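Local coordinates for protein adenylosuccinate lyase (Francisella tularensis subsp. tularensis SCHU S4, PDB 4EEI) that probably catalyses the beta-elimination of fumarate from adenylosuccinate and from SAICAR, in the IMP and AMP routes of purine biosynthesis, at residues B[16-21]-B[103-108]; B[153-158]-B[423-428]; B[29-34]-B[86-91]; B[231-236]-B[282-287]. One frame throughout, in Å; residues are numbered along the deposited sequence. Where two conformers were deposited one is given.

Interaction 1: B[16-21]-B[103-108]; sequences DENKYA and SLQIRD
Q105 turns CG anti to its carbonyl carbon (chi1 -71°), and the rest of its chain runs extended across to helix 16-33. N18 sets CG anti to its backbone N (chi1 -173°) and reaches back toward helix 94-131. The two side chains run antiparallel alongside each other, with their amide planes 62° apart. N18 ND2 comes nearest to Q105 at CG, 4.0 Å away. Q105 NE2 lies beside the K19 backbone, 3.7 Å from K19 CA. No hydrogen bond joins the segments directly. Waters link them. One accepts from N18 ND2 at 2.9 Å and donates to D108 OD2 at 2.6 Å. Another accepts from K19 NZ at 3.2 Å and from Q105 NE2 at 3.0 Å. The third donates to K19 O and to Q105 OE1. N18 ND2 and Q105 NE2 also both bond to I13 O, so one carbonyl gathers the two amides. D108 is steadied from its own helix by a salt bridge between R107 NH1 and D108 OD1. The K19 side chain lies about 4 Å from that of R310, an AMP-binding residue. This is water-bridged helix packing beside the AMP pocket of a lyase 1 family enzyme.

Interaction 2: B[153-158]-B[423-428]; sequences KFLGAY and DHVFDR. With K (potassium ion), chain V.
L155 and F426 mark the nearest approach of the two helical backbones, with their CA atoms 7.6 Å apart. Segment 153-158 lies within helix 151-173, and segment 423-428 lies on the short helix 422-429. L155 carries the contact with one methyl. Its CG stands anti to the backbone N (chi1 -172°), which carries CD2 across to the other helix. CD2 sits over one face of the F426 ring in a CH-pi contact, 3.8 Å from the ring centroid and 14° off the normal. The same L155 CD2 touches V425 CG1 at 4.0 Å, so one methyl meets two side chains. This is apolar packing of a C-terminal helix against a long helix of the mainly helical lyase fold. K132 makes a cation-pi contact with the F426 ring, and L155 packs on V209 of the second subunit. At the C-terminal end of helix 422-429, D427 O binds a potassium ion at 2.5 Å. Water 4 is a further ligand, 2.7 Å from the ion. The carbonyls of V430, K431 and R433 complete the site. V425 CG2 lies over one face of the R428 guanidinium, toward its rim, and R428 NH1 forms a salt bridge with E195 of the second subunit.

Interaction 3: B[29-34]-B[86-91]; sequences AILEAL and KFFHFG
L31 and L34, near the end of helix 16-33, pack against the loop from K86 to G91. This loop belongs to the helical N-terminal part of the lyase fold. It leads into helix 94-131 by way of T93 and S94, residues seen to bind fumarate. The contact is apolar, and no hydrogen bond crosses it. L31 has CG anti to its backbone N (chi1 -178°), which carries its two methyls out to the loop at the F87-F88 step. L31 CD1 lies against the F87 backbone, 3.4 Å from F87 O. The same methyl touches F87 CB at 3.8 Å. The other methyl, L31 CD2, meets the F88 ring obliquely and more loosely, 4.5 Å from F88 CD1. One turn on, L34 CD1 comes to the edge of the F90 ring, near its plane, and is 4.1 Å from F90 CD1. It also rests 3.9 Å from F90 O. The L34 and F90 side chains cross at about a right angle. Within the loop F87 packs on F90. F87 CD2 stands 3.8 Å above one face of the F90 ring, displaced toward its rim. H89 and G91 both have positive phi. H358 of the second subunit meets the F90 ring edge-to-face and also accepts a hydrogen bond from G91 N. Around the contact, L31 packs on T43, A44 and I47 of helix 43-50. F88 packs on C73 and I76 of helix 68-77, and L34 touches D194 of helix 192-202.

Interaction 4: B[231-236]-B[282-287]; sequences SAIERL and RMLRSH
E234 and R285 form the tight part of this contact, between two nearly antiparallel helices. The segment axes approach to 10.0 Å, with 155° between their directions. R285 grips a single oxygen with the end of its guanidinium. R285 NH2 meets E234 OE1 at 2.8 Å on the syn lone pair. R285 NH1 reaches the same E234 OE1 at 2.9 Å, nearly along the C-O axis. The carboxylate comes to the guanidinium edge with the two planes 36° apart, so the pair is not coplanar. E234 is extended, while R285 bends at chi3, and the two chains cross at about a right angle.

The rest is looser and partly filled by water. Beside the salt bridge, I233 CD1 and L284 CD1 only just meet, at 4.5 Å. Water 5 lies 2.5 Å from S231 OG and accepts from R285 NH1 at 2.9 Å. Water 6 donates to E234 OE2 at 2.7 Å and accepts from R282 NE at the same distance. Both carboxylate oxygens of E234 are thus engaged, one by R285 directly and one through water. S231 OG also bonds to L292 O of the second subunit.

Long helices of this kind make up the central bundle of the lyase tetramer. R285 NH2 also forms a salt bridge with E293 of the third subunit, so R285 probably shares its charge between E234 and E293. With two arginines close to E234, its ionised form is probably favoured, and the ion pair ties helix-helix packing to tetramer contacts.

Overall arrangement
Interactions 1 and 3 share helix 16-33 and lie on the same side of the chain's centre, with their own centres 19 Å apart. Interaction 1 is the closer to bound nucleotide, with the K19 side chain about 8 Å from AMP. In interaction 3, the side chain of F90 is about 12 Å from a bound succinic acid. Interaction 4 lies nearer the middle of the chain, 25 Å from interaction 1 between centres. It touches interaction 2, where R235 NH1 makes a weak hydrogen bond to G156 O. Interaction 2 lies on the opposite side of the chain's centre from interactions 1 and 3. The second subunit touches interactions 2, 3 and 4, but not interaction 1.

Interaction 1: B[16-21]-B[103-108]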
# COMPACT_ATOMS: atom_id res chain seq x y z
N ASP B 16 1.40 -9.55 -27.59
CA ASP B 16 2.09 -8.67 -28.53
C ASP B 16 1.31 -8.46 -29.83
O ASP B 16 1.30 -7.36 -30.38
CB ASP B 16 3.50 -9.20 -28.86
CG ASP B 16 4.51 -8.90 -27.77
OD1 ASP B 16 4.20 -8.15 -26.82
OD2 ASP B 16 5.65 -9.41 -27.89
N GLU B 17 0.66 -9.50 -30.33
CA GLU B 17 -0.03 -9.37 -31.62
C GLU B 17 -1.14 -8.31 -31.59
O GLU B 17 -1.26 -7.50 -32.51
CB GLU B 17 -0.60 -10.69 -32.11
CG GLU B 17 -1.32 -10.54 -33.45
CD GLU B 17 -1.97 -11.81 -33.94
OE1 GLU B 17 -1.42 -12.43 -34.87
OE2 GLU B 17 -3.04 -12.19 -33.40
N ASN B 18 -1.97 -8.33 -30.55
CA ASN B 18 -3.03 -7.34 -30.45
C ASN B 18 -2.49 -5.97 -30.05
O ASN B 18 -3.05 -4.93 -30.46
CB ASN B 18 -4.13 -7.77 -29.48
CG ASN B 18 -5.31 -6.82 -29.50
OD1 ASN B 18 -5.98 -6.68 -30.53
ND2 ASN B 18 -5.57 -6.16 -28.38
N LYS B 19 -1.42 -5.95 -29.26
CA LYS B 19 -0.79 -4.67 -28.91
C LYS B 19 -0.40 -3.92 -30.18
O LYS B 19 -0.70 -2.73 -30.32
CB LYS B 19 0.45 -4.88 -28.02
CG LYS B 19 1.12 -3.57 -27.61
CD LYS B 19 2.64 -3.61 -27.80
CE LYS B 19 3.33 -4.41 -26.71
NZ LYS B 19 2.91 -3.96 -25.34
N TYR B 20 0.25 -4.62 -31.11
CA TYR B 20 0.65 -3.99 -32.37
C TYR B 20 -0.53 -3.75 -33.31
O TYR B 20 -0.53 -2.77 -34.06
CB TYR B 20 1.71 -4.84 -33.09
CG TYR B 20 2.98 -5.01 -32.28
CD1 TYR B 20 3.58 -3.93 -31.64
CD2 TYR B 20 3.58 -6.26 -32.16
CE1 TYR B 20 4.74 -4.10 -30.90
CE2 TYR B 20 4.73 -6.43 -31.42
CZ TYR B 20 5.30 -5.35 -30.79
OH TYR B 20 6.46 -5.55 -30.06
N ALA B 21 -1.53 -4.62 -33.28
CA ALA B 21 -2.71 -4.41 -34.12
C ALA B 21 -3.44 -3.12 -33.71
O ALA B 21 -3.94 -2.37 -34.56
CB ALA B 21 -3.64 -5.61 -34.08
N SER B 103 -5.47 2.72 -24.72
CA SER B 103 -6.86 2.98 -24.38
C SER B 103 -7.79 1.99 -25.05
O SER B 103 -8.81 1.61 -24.47
CB SER B 103 -7.28 4.40 -24.77
OG SER B 103 -6.62 5.34 -23.95
N LEU B 104 -7.45 1.58 -26.27
CA LEU B 104 -8.26 0.60 -26.98
C LEU B 104 -8.18 -0.77 -26.30
O LEU B 104 -9.19 -1.47 -26.19
CB LEU B 104 -7.85 0.50 -28.46
CG LEU B 104 -7.80 1.79 -29.29
CD1 LEU B 104 -7.46 1.47 -30.74
CD2 LEU B 104 -9.11 2.55 -29.22
N GLN B 105 -7.00 -1.15 -25.85
CA GLN B 105 -6.85 -2.40 -25.10
C GLN B 105 -7.62 -2.35 -23.78
O GLN B 105 -8.28 -3.32 -23.41
CB GLN B 105 -5.38 -2.70 -24.81
CG GLN B 105 -4.58 -3.11 -26.03
CD GLN B 105 -3.10 -3.21 -25.72
OE1 GLN B 105 -2.44 -2.20 -25.48
NE2 GLN B 105 -2.59 -4.44 -25.69
N ILE B 106 -7.53 -1.23 -23.08
CA ILE B 106 -8.25 -1.09 -21.82
C ILE B 106 -9.77 -1.14 -22.06
O ILE B 106 -10.52 -1.76 -21.31
CB ILE B 106 -7.86 0.20 -21.07
CG1 ILE B 106 -6.39 0.13 -20.63
CG2 ILE B 106 -8.75 0.40 -19.86
CD1 ILE B 106 -5.85 1.47 -20.06
N ARG B 107 -10.21 -0.48 -23.12
CA ARG B 107 -11.63 -0.47 -23.47
C ARG B 107 -12.16 -1.87 -23.71
O ARG B 107 -13.23 -2.25 -23.21
CB ARG B 107 -11.82 0.40 -24.72
CG ARG B 107 -13.19 0.36 -25.34
CD ARG B 107 -13.08 -0.28 -26.71
NE ARG B 107 -12.95 0.68 -27.79
CZ ARG B 107 -12.33 0.44 -28.94
NH1 ARG B 107 -11.74 -0.73 -29.16
NH2 ARG B 107 -12.27 1.38 -29.86
N ASP B 108 -11.41 -2.67 -24.46
CA ASP B 108 -11.88 -4.00 -24.77
C ASP B 108 -11.83 -4.92 -23.55
O ASP B 108 -12.64 -5.83 -23.41
CB ASP B 108 -11.11 -4.57 -25.96
CG ASP B 108 -11.39 -3.79 -27.25
OD1 ASP B 108 -12.48 -3.18 -27.34
OD2 ASP B 108 -10.52 -3.79 -28.15
O HOH W 1 -8.18 -5.00 -28.05
O HOH W 2 0.07 -5.16 -24.50
O HOH W 3 -1.39 -1.13 -28.07

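Interaction 2: B[153-158]-B[423-428]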
# COMPACT_ATOMS: atom_id res chain seq x y z
N LYS B 153 -27.83 -11.52 3.33
CA LYS B 153 -26.37 -11.62 3.22
C LYS B 153 -25.97 -11.47 1.76
O LYS B 153 -25.08 -10.70 1.42
CB LYS B 153 -25.85 -12.95 3.78
CG LYS B 153 -26.02 -13.12 5.29
CD LYS B 153 -25.64 -14.54 5.71
CE LYS B 153 -25.63 -14.71 7.24
NZ LYS B 153 -24.64 -13.81 7.90
N PHE B 154 -26.65 -12.21 0.90
CA PHE B 154 -26.35 -12.13 -0.53
C PHE B 154 -26.80 -10.80 -1.11
O PHE B 154 -26.18 -10.29 -2.03
CB PHE B 154 -27.03 -13.28 -1.27
CG PHE B 154 -26.50 -14.63 -0.90
CD1 PHE B 154 -25.22 -15.01 -1.26
CD2 PHE B 154 -27.29 -15.52 -0.19
CE1 PHE B 154 -24.73 -16.26 -0.92
CE2 PHE B 154 -26.81 -16.77 0.16
CZ PHE B 154 -25.53 -17.14 -0.21
N LEU B 155 -27.90 -10.25 -0.61
CA LEU B 155 -28.40 -8.99 -1.15
C LEU B 155 -27.44 -7.86 -0.80
O LEU B 155 -27.26 -6.92 -1.57
CB LEU B 155 -29.81 -8.69 -0.63
CG LEU B 155 -30.48 -7.48 -1.29
CD1 LEU B 155 -30.86 -7.78 -2.75
CD2 LEU B 155 -31.72 -7.03 -0.50
N GLY B 156 -26.80 -7.96 0.37
CA GLY B 156 -25.82 -6.97 0.78
C GLY B 156 -24.60 -6.95 -0.11
O GLY B 156 -24.00 -5.89 -0.36
N ALA B 157 -24.21 -8.13 -0.59
CA ALA B 157 -23.11 -8.21 -1.54
C ALA B 157 -23.60 -7.69 -2.89
O ALA B 157 -22.88 -6.96 -3.58
CB ALA B 157 -22.63 -9.63 -1.66
N TYR B 158 -24.82 -8.07 -3.26
CA TYR B 158 -25.41 -7.59 -4.52
C TYR B 158 -25.35 -6.07 -4.66
O TYR B 158 -24.84 -5.55 -5.65
CB TYR B 158 -26.85 -8.08 -4.66
CG TYR B 158 -27.64 -7.41 -5.78
CD1 TYR B 158 -27.50 -7.82 -7.10
CD2 TYR B 158 -28.54 -6.39 -5.50
CE1 TYR B 158 -28.22 -7.22 -8.11
CE2 TYR B 158 -29.26 -5.78 -6.51
CZ TYR B 158 -29.10 -6.21 -7.81
OH TYR B 158 -29.82 -5.61 -8.81
N ASP B 423 -39.29 -7.45 2.68
CA ASP B 423 -39.83 -7.08 1.37
C ASP B 423 -39.37 -5.68 0.96
O ASP B 423 -38.98 -5.45 -0.18
CB ASP B 423 -41.37 -7.13 1.38
CG ASP B 423 -41.92 -8.54 1.40
OD1 ASP B 423 -41.14 -9.50 1.60
OD2 ASP B 423 -43.15 -8.69 1.23
N HIS B 424 -39.43 -4.75 1.91
CA HIS B 424 -39.04 -3.37 1.65
C HIS B 424 -37.56 -3.24 1.31
O HIS B 424 -37.17 -2.43 0.46
CB HIS B 424 -39.35 -2.50 2.87
CG HIS B 424 -40.81 -2.28 3.10
ND1 HIS B 424 -41.43 -2.63 4.29
CD2 HIS B 424 -41.77 -1.75 2.32
CE1 HIS B 424 -42.71 -2.32 4.22
NE2 HIS B 424 -42.95 -1.79 3.03
N VAL B 425 -36.73 -4.02 1.99
CA VAL B 425 -35.29 -3.97 1.77
C VAL B 425 -34.95 -4.47 0.37
O VAL B 425 -34.15 -3.86 -0.34
CB VAL B 425 -34.54 -4.81 2.83
CG1 VAL B 425 -33.04 -4.86 2.54
CG2 VAL B 425 -34.79 -4.24 4.22
N PHE B 426 -35.57 -5.58 -0.03
CA PHE B 426 -35.38 -6.11 -1.37
C PHE B 426 -35.87 -5.11 -2.42
O PHE B 426 -35.16 -4.84 -3.39
CB PHE B 426 -36.09 -7.46 -1.52
CG PHE B 426 -35.23 -8.64 -1.18
CD1 PHE B 426 -34.88 -8.91 0.14
CD2 PHE B 426 -34.74 -9.47 -2.19
CE1 PHE B 426 -34.06 -10.00 0.46
CE2 PHE B 426 -33.93 -10.57 -1.88
CZ PHE B 426 -33.59 -10.83 -0.55
N ASP B 427 -37.07 -4.57 -2.23
CA ASP B 427 -37.63 -3.61 -3.18
C ASP B 427 -36.77 -2.35 -3.36
O ASP B 427 -36.60 -1.89 -4.48
CB ASP B 427 -39.08 -3.24 -2.83
CG ASP B 427 -40.08 -4.33 -3.22
OD1 ASP B 427 -39.74 -5.21 -4.04
OD2 ASP B 427 -41.23 -4.29 -2.71
N ARG B 428 -36.23 -1.78 -2.29
CA ARG B 428 -35.43 -0.56 -2.45
C ARG B 428 -34.03 -0.87 -2.99
O ARG B 428 -33.33 0.02 -3.45
CB ARG B 428 -35.32 0.19 -1.12
CG ARG B 428 -34.44 -0.52 -0.09
CD ARG B 428 -34.45 0.16 1.28
NE ARG B 428 -33.54 -0.50 2.21
CZ ARG B 428 -33.57 -0.36 3.53
NH1 ARG B 428 -34.49 0.42 4.09
NH2 ARG B 428 -32.69 -1.01 4.28
K K V . -37.13 -1.18 -6.77
O HOH W 4 -35.25 0.60 -5.91

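Interaction 3: B[29-34]-B[86-91]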
# COMPACT_ATOMS: atom_id res chain seq x y z
N ALA B 29 -5.61 5.78 -38.12
CA ALA B 29 -6.62 6.79 -37.81
C ALA B 29 -6.07 8.20 -38.06
O ALA B 29 -6.73 9.02 -38.72
CB ALA B 29 -7.10 6.65 -36.38
N ILE B 30 -4.88 8.50 -37.54
CA ILE B 30 -4.29 9.81 -37.78
C ILE B 30 -3.87 9.95 -39.25
O ILE B 30 -3.99 11.03 -39.84
CB ILE B 30 -3.12 10.11 -36.80
CG1 ILE B 30 -2.64 11.55 -36.97
CG2 ILE B 30 -1.96 9.13 -37.00
CD1 ILE B 30 -3.73 12.57 -36.71
N LEU B 31 -3.41 8.87 -39.86
CA LEU B 31 -3.00 8.93 -41.26
C LEU B 31 -4.18 9.27 -42.15
O LEU B 31 -4.06 10.07 -43.08
CB LEU B 31 -2.36 7.60 -41.70
CG LEU B 31 -1.82 7.51 -43.14
CD1 LEU B 31 -0.70 8.50 -43.39
CD2 LEU B 31 -1.35 6.09 -43.45
N GLU B 32 -5.34 8.68 -41.86
CA GLU B 32 -6.55 8.95 -42.63
C GLU B 32 -7.00 10.40 -42.41
O GLU B 32 -7.42 11.08 -43.35
CB GLU B 32 -7.67 7.97 -42.23
CG GLU B 32 -9.01 8.23 -42.92
CD GLU B 32 -10.06 7.16 -42.64
OE1 GLU B 32 -9.69 6.06 -42.18
OE2 GLU B 32 -11.25 7.44 -42.87
N ALA B 33 -6.90 10.87 -41.18
CA ALA B 33 -7.20 12.27 -40.88
C ALA B 33 -6.33 13.19 -41.73
O ALA B 33 -6.81 14.17 -42.31
CB ALA B 33 -6.99 12.55 -39.40
N LEU B 34 -5.05 12.85 -41.82
CA LEU B 34 -4.10 13.69 -42.52
C LEU B 34 -4.31 13.69 -44.03
O LEU B 34 -3.69 14.47 -44.74
CB LEU B 34 -2.67 13.28 -42.17
CG LEU B 34 -2.24 13.68 -40.75
CD1 LEU B 34 -0.84 13.16 -40.43
CD2 LEU B 34 -2.30 15.19 -40.59
N LYS B 86 5.37 6.76 -46.90
CA LYS B 86 5.97 8.07 -46.64
C LYS B 86 5.40 8.83 -45.44
O LYS B 86 6.15 9.41 -44.65
CB LYS B 86 5.88 8.95 -47.89
CG LYS B 86 6.47 10.33 -47.66
CD LYS B 86 6.74 11.05 -48.96
CE LYS B 86 7.53 12.32 -48.68
NZ LYS B 86 7.88 13.10 -49.90
N PHE B 87 4.08 8.83 -45.31
CA PHE B 87 3.45 9.62 -44.26
C PHE B 87 3.05 8.78 -43.07
O PHE B 87 2.34 9.24 -42.17
CB PHE B 87 2.25 10.40 -44.82
CG PHE B 87 2.65 11.52 -45.75
CD1 PHE B 87 2.42 11.42 -47.11
CD2 PHE B 87 3.27 12.65 -45.26
CE1 PHE B 87 2.78 12.45 -47.97
CE2 PHE B 87 3.64 13.68 -46.10
CZ PHE B 87 3.40 13.58 -47.46
N PHE B 88 3.51 7.53 -43.04
CA PHE B 88 3.27 6.68 -41.89
C PHE B 88 4.00 7.28 -40.69
O PHE B 88 5.17 7.64 -40.79
CB PHE B 88 3.73 5.24 -42.15
CG PHE B 88 3.16 4.24 -41.19
CD1 PHE B 88 1.86 3.78 -41.34
CD2 PHE B 88 3.91 3.76 -40.12
CE1 PHE B 88 1.31 2.86 -40.46
CE2 PHE B 88 3.38 2.84 -39.23
CZ PHE B 88 2.08 2.39 -39.40
N HIS B 89 3.28 7.41 -39.59
CA HIS B 89 3.83 7.99 -38.36
C HIS B 89 4.37 9.40 -38.59
O HIS B 89 5.52 9.71 -38.29
CB HIS B 89 4.93 7.08 -37.81
CG HIS B 89 5.24 7.32 -36.36
ND1 HIS B 89 4.54 6.70 -35.34
CD2 HIS B 89 6.17 8.10 -35.76
CE1 HIS B 89 5.03 7.10 -34.18
NE2 HIS B 89 6.01 7.95 -34.41
N PHE B 90 3.52 10.26 -39.14
CA PHE B 90 3.92 11.62 -39.46
C PHE B 90 3.35 12.57 -38.41
O PHE B 90 2.16 12.51 -38.10
CB PHE B 90 3.40 11.97 -40.86
CG PHE B 90 3.82 13.32 -41.35
CD1 PHE B 90 3.01 14.42 -41.16
CD2 PHE B 90 5.02 13.48 -42.03
CE1 PHE B 90 3.38 15.66 -41.63
CE2 PHE B 90 5.41 14.73 -42.50
CZ PHE B 90 4.58 15.82 -42.30
N GLY B 91 4.21 13.41 -37.84
CA GLY B 91 3.76 14.44 -36.91
C GLY B 91 3.51 13.96 -35.48
O GLY B 91 3.64 14.75 -34.53

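Interaction 4: B[231-236]-B[282-287]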
# COMPACT_ATOMS: atom_id res chain seq x y z
N SER B 231 -12.15 -5.39 -2.59
CA SER B 231 -12.71 -5.42 -1.24
C SER B 231 -14.07 -6.09 -1.18
O SER B 231 -14.40 -6.78 -0.21
CB SER B 231 -12.81 -4.01 -0.66
OG SER B 231 -11.53 -3.55 -0.30
N ALA B 232 -14.89 -5.86 -2.19
CA ALA B 232 -16.20 -6.52 -2.29
C ALA B 232 -16.03 -8.04 -2.45
O ALA B 232 -16.76 -8.83 -1.84
CB ALA B 232 -16.99 -5.95 -3.45
N ILE B 233 -15.09 -8.43 -3.31
CA ILE B 233 -14.81 -9.85 -3.52
C ILE B 233 -14.34 -10.47 -2.21
O ILE B 233 -14.76 -11.57 -1.83
CB ILE B 233 -13.74 -10.04 -4.61
CG1 ILE B 233 -14.33 -9.69 -5.98
CG2 ILE B 233 -13.19 -11.47 -4.61
CD1 ILE B 233 -13.29 -9.60 -7.08
N GLU B 234 -13.47 -9.77 -1.50
CA GLU B 234 -12.91 -10.33 -0.27
C GLU B 234 -13.95 -10.42 0.83
O GLU B 234 -13.99 -11.39 1.58
CB GLU B 234 -11.69 -9.53 0.21
CG GLU B 234 -10.89 -10.24 1.33
CD GLU B 234 -9.60 -9.51 1.70
OE1 GLU B 234 -9.15 -8.67 0.90
OE2 GLU B 234 -9.04 -9.79 2.79
N ARG B 235 -14.80 -9.40 0.93
CA ARG B 235 -15.83 -9.40 1.97
C ARG B 235 -16.77 -10.57 1.76
O ARG B 235 -17.13 -11.24 2.72
CB ARG B 235 -16.61 -8.09 2.00
CG ARG B 235 -17.58 -7.99 3.20
CD ARG B 235 -18.14 -6.57 3.35
NE ARG B 235 -19.13 -6.26 2.33
CZ ARG B 235 -20.44 -6.45 2.49
NH1 ARG B 235 -21.28 -6.14 1.51
NH2 ARG B 235 -20.90 -6.95 3.62
N LEU B 236 -17.17 -10.81 0.51
CA LEU B 236 -18.08 -11.91 0.21
C LEU B 236 -17.39 -13.25 0.40
O LEU B 236 -17.99 -14.21 0.90
CB LEU B 236 -18.61 -11.78 -1.22
CG LEU B 236 -19.40 -12.94 -1.82
CD1 LEU B 236 -20.63 -13.25 -0.99
CD2 LEU B 236 -19.80 -12.59 -3.25
N ARG B 282 -6.17 -9.77 -2.83
CA ARG B 282 -4.93 -9.16 -2.34
C ARG B 282 -4.08 -8.65 -3.49
O ARG B 282 -3.44 -7.60 -3.38
CB ARG B 282 -4.13 -10.15 -1.48
CG ARG B 282 -4.80 -10.51 -0.17
CD ARG B 282 -4.00 -11.49 0.67
NE ARG B 282 -4.83 -11.94 1.78
CZ ARG B 282 -4.80 -13.15 2.32
NH1 ARG B 282 -3.93 -14.07 1.88
NH2 ARG B 282 -5.63 -13.44 3.31
N MET B 283 -4.06 -9.42 -4.58
CA MET B 283 -3.30 -9.04 -5.77
C MET B 283 -3.84 -7.75 -6.39
O MET B 283 -3.07 -6.84 -6.69
CB MET B 283 -3.34 -10.16 -6.81
CG MET B 283 -2.61 -11.44 -6.42
SD MET B 283 -0.84 -11.19 -6.12
CE MET B 283 -0.38 -10.22 -7.56
N LEU B 284 -5.16 -7.69 -6.58
CA LEU B 284 -5.82 -6.53 -7.18
C LEU B 284 -5.59 -5.29 -6.34
O LEU B 284 -5.36 -4.19 -6.86
CB LEU B 284 -7.32 -6.79 -7.34
CG LEU B 284 -7.70 -7.86 -8.37
CD1 LEU B 284 -9.18 -8.23 -8.23
CD2 LEU B 284 -7.43 -7.32 -9.78
N ARG B 285 -5.65 -5.47 -5.02
CA ARG B 285 -5.45 -4.36 -4.11
C ARG B 285 -4.02 -3.84 -4.20
O ARG B 285 -3.78 -2.64 -4.05
CB ARG B 285 -5.81 -4.80 -2.68
CG ARG B 285 -5.57 -3.75 -1.62
CD ARG B 285 -6.35 -4.05 -0.33
NE ARG B 285 -6.05 -5.37 0.23
CZ ARG B 285 -6.90 -6.40 0.22
NH1 ARG B 285 -8.09 -6.26 -0.35
NH2 ARG B 285 -6.56 -7.56 0.76
N SER B 286 -3.07 -4.73 -4.46
CA SER B 286 -1.65 -4.33 -4.53
C SER B 286 -1.36 -3.39 -5.71
O SER B 286 -0.39 -2.63 -5.68
CB SER B 286 -0.75 -5.57 -4.61
OG SER B 286 -0.79 -6.15 -5.90
N HIS B 287 -2.20 -3.44 -6.74
CA HIS B 287 -1.96 -2.65 -7.94
C HIS B 287 -2.33 -1.18 -7.78
O HIS B 287 -1.87 -0.34 -8.57
CB HIS B 287 -2.76 -3.21 -9.12
CG HIS B 287 -2.36 -4.59 -9.52
ND1 HIS B 287 -3.20 -5.44 -10.21
CD2 HIS B 287 -1.19 -5.28 -9.36
CE1 HIS B 287 -2.59 -6.58 -10.44
NE2 HIS B 287 -1.36 -6.51 -9.94
O HOH W 5 -9.44 -4.01 -1.59
O HOH W 6 -6.42 -10.13 3.00